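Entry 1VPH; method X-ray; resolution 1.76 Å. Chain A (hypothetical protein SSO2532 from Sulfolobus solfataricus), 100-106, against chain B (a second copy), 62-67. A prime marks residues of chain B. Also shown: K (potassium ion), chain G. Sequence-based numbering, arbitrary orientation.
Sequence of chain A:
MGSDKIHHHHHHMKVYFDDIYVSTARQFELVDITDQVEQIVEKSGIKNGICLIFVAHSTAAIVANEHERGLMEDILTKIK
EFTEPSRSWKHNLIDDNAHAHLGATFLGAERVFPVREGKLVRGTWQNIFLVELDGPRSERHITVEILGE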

# COMPACT_ATOMS: atom_id res chain seq x y z
N ALA A 100 12.55 12.72 3.73
CA ALA A 100 11.73 12.52 2.57
C ALA A 100 11.67 11.06 2.15
O ALA A 100 10.61 10.53 1.81
CB ALA A 100 12.22 13.37 1.44
N HIS A 101 12.81 10.41 2.20
CA HIS A 101 12.88 8.99 1.97
C HIS A 101 12.04 8.22 2.98
O HIS A 101 11.36 7.26 2.62
CB HIS A 101 14.32 8.51 2.06
CG HIS A 101 15.18 8.99 0.95
ND1 HIS A 101 15.23 8.37 -0.29
CD2 HIS A 101 16.09 9.99 0.92
CE1 HIS A 101 16.12 9.00 -1.03
NE2 HIS A 101 16.63 9.99 -0.34
N LEU A 102 12.14 8.59 4.25
CA LEU A 102 11.39 7.86 5.28
C LEU A 102 9.89 7.97 5.05
O LEU A 102 9.21 6.97 5.10
CB LEU A 102 11.75 8.40 6.67
CG LEU A 102 13.22 8.14 7.08
CD1 LEU A 102 13.50 8.81 8.38
CD2 LEU A 102 13.39 6.66 7.26
N GLY A 103 9.43 9.18 4.75
CA GLY A 103 7.97 9.43 4.55
C GLY A 103 7.47 8.64 3.35
O GLY A 103 6.45 8.01 3.42
N ALA A 104 8.27 8.62 2.28
CA ALA A 104 7.93 7.94 1.04
C ALA A 104 7.93 6.43 1.27
O ALA A 104 7.07 5.72 0.78
CB ALA A 104 8.91 8.24 -0.02
N THR A 105 8.91 5.95 2.02
CA THR A 105 8.96 4.52 2.40
C THR A 105 7.66 4.10 3.11
O THR A 105 7.05 3.04 2.76
CB THR A 105 10.22 4.21 3.24
OG1 THR A 105 11.39 4.53 2.47
CG2 THR A 105 10.31 2.76 3.60
N PHE A 106 7.24 4.87 4.12
CA PHE A 106 6.01 4.59 4.85
C PHE A 106 4.74 4.79 4.05
O PHE A 106 3.84 3.93 4.12
CB PHE A 106 5.97 5.39 6.14
CG PHE A 106 6.61 4.68 7.29
CD1 PHE A 106 7.96 4.68 7.45
CD2 PHE A 106 5.82 4.04 8.24
CE1 PHE A 106 8.54 4.04 8.53
CE2 PHE A 106 6.41 3.40 9.29
CZ PHE A 106 7.78 3.42 9.42
N ILE B 62 7.10 -5.37 2.65
CA ILE B 62 7.77 -5.07 1.39
C ILE B 62 7.70 -3.54 1.22
O ILE B 62 6.61 -2.95 1.29
CB ILE B 62 7.13 -5.71 0.14
CG1 ILE B 62 7.15 -7.23 0.18
CG2 ILE B 62 7.91 -5.27 -1.11
CD1 ILE B 62 8.48 -7.83 0.09
N VAL B 63 8.86 -2.94 1.02
CA VAL B 63 8.96 -1.49 0.76
C VAL B 63 9.88 -1.22 -0.45
O VAL B 63 10.62 -2.08 -0.90
CB VAL B 63 9.43 -0.70 1.99
CG1 VAL B 63 8.48 -0.96 3.20
CG2 VAL B 63 10.90 -0.97 2.39
N ALA B 64 9.85 0.03 -0.92
CA ALA B 64 10.80 0.45 -1.94
C ALA B 64 11.43 1.80 -1.64
O ALA B 64 10.75 2.79 -1.35
CB ALA B 64 10.15 0.49 -3.27
N ASN B 65 12.73 1.82 -1.65
CA ASN B 65 13.44 3.09 -1.52
C ASN B 65 14.89 2.88 -1.89
O ASN B 65 15.24 1.85 -2.47
CB ASN B 65 13.26 3.74 -0.14
CG ASN B 65 13.13 5.22 -0.24
OD1 ASN B 65 14.12 5.93 -0.23
ND2 ASN B 65 11.91 5.71 -0.47
N GLU B 66 15.73 3.86 -1.56
CA GLU B 66 17.10 3.92 -2.07
C GLU B 66 18.02 2.97 -1.34
O GLU B 66 18.03 2.95 -0.11
CB GLU B 66 17.66 5.33 -1.92
CG GLU B 66 19.05 5.44 -2.42
CD GLU B 66 19.62 6.84 -2.41
OE1 GLU B 66 18.88 7.81 -2.31
OE2 GLU B 66 20.85 6.94 -2.59
N HIS B 67 18.79 2.19 -2.08
CA HIS B 67 19.81 1.35 -1.46
C HIS B 67 21.05 2.19 -1.12
O HIS B 67 22.04 2.22 -1.85
CB HIS B 67 20.16 0.13 -2.32
CG HIS B 67 21.03 -0.88 -1.61
ND1 HIS B 67 20.67 -2.21 -1.50
CD2 HIS B 67 22.21 -0.76 -0.94
CE1 HIS B 67 21.59 -2.86 -0.81
NE2 HIS B 67 22.53 -2.01 -0.46
K K G . 18.55 11.31 -0.62
O HOH W 1 7.62 1.76 0.32
O HOH W 2 17.65 11.56 -3.03

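The imidazole of His101 joins a metal site to a subunit contact. Its NE2 lies 2.4 Å from the potassium ion K, while its ND1 reaches across to the second copy and donates a hydrogen bond to OD1 of Asn65′, 2.7 Å away. The two ring nitrogens therefore have separate tasks. The NE2 lone pair faces the metal, and ND1 carries the proton for the bond to Asn65′. Water 2, with its oxygen 2.6 Å from K, and atoms elsewhere in the structure complete the ion's surroundings.

The backbones are a helix and a strand. Residues 100-106 of chain A are a segment of a longer helix. Residues 62-65 of chain B end a strand, and the chain then continues as loop. The two axes approach to 7.9 Å and run at 146°, closer to antiparallel than to parallel. The nearest CA atoms are those of Thr105 and Asn65′, 6.1 Å apart. The contact is small, burying 282 Å² over both sides.

One helix face does the work. His101, Ala104 and Thr105 meet the strand, while the CA-to-CB bonds of Leu102 and Phe106 point away. On the strand, Val63′ and Asn65′ point toward the helix and Ala64′ points away, the usual alternation of an extended chain.

Asn65′ is the center of the polar contact. Its OD1 meets the His101 ring at the edge, near the ring plane, where the ND1 proton lies. The same OD1 accepts a hydrogen bond from its neighbor's backbone, with Glu66′ N at 2.9 Å. OD1 thus accepts two hydrogen bonds, one from each chain. Glu66′ also comes close to the ring, with its OE1 3.3 Å from His101 CE1. That approach is a contact, not a hydrogen bond.

Thr105 OG1 sits 3.2 Å from Asn65′ ND2, but the angle is poor and no hydrogen bond forms. The hydroxyl instead donates to the backbone within its own helix, with OG1 2.7 Å from His101 O. The methyl CG2 of Thr105 packs against Val63′, 3.9 Å from its CB, and gives the contact an apolar patch. Ala104 adds a small contact, its CB 4.0 Å from Asn65′ ND2.

Water 1 links the two backbones. It donates to Thr105 O at 2.8 Å from its oxygen and accepts from Ala64′ N at 3.1 Å. It thus bridges a carbonyl and an amide that do not bond directly.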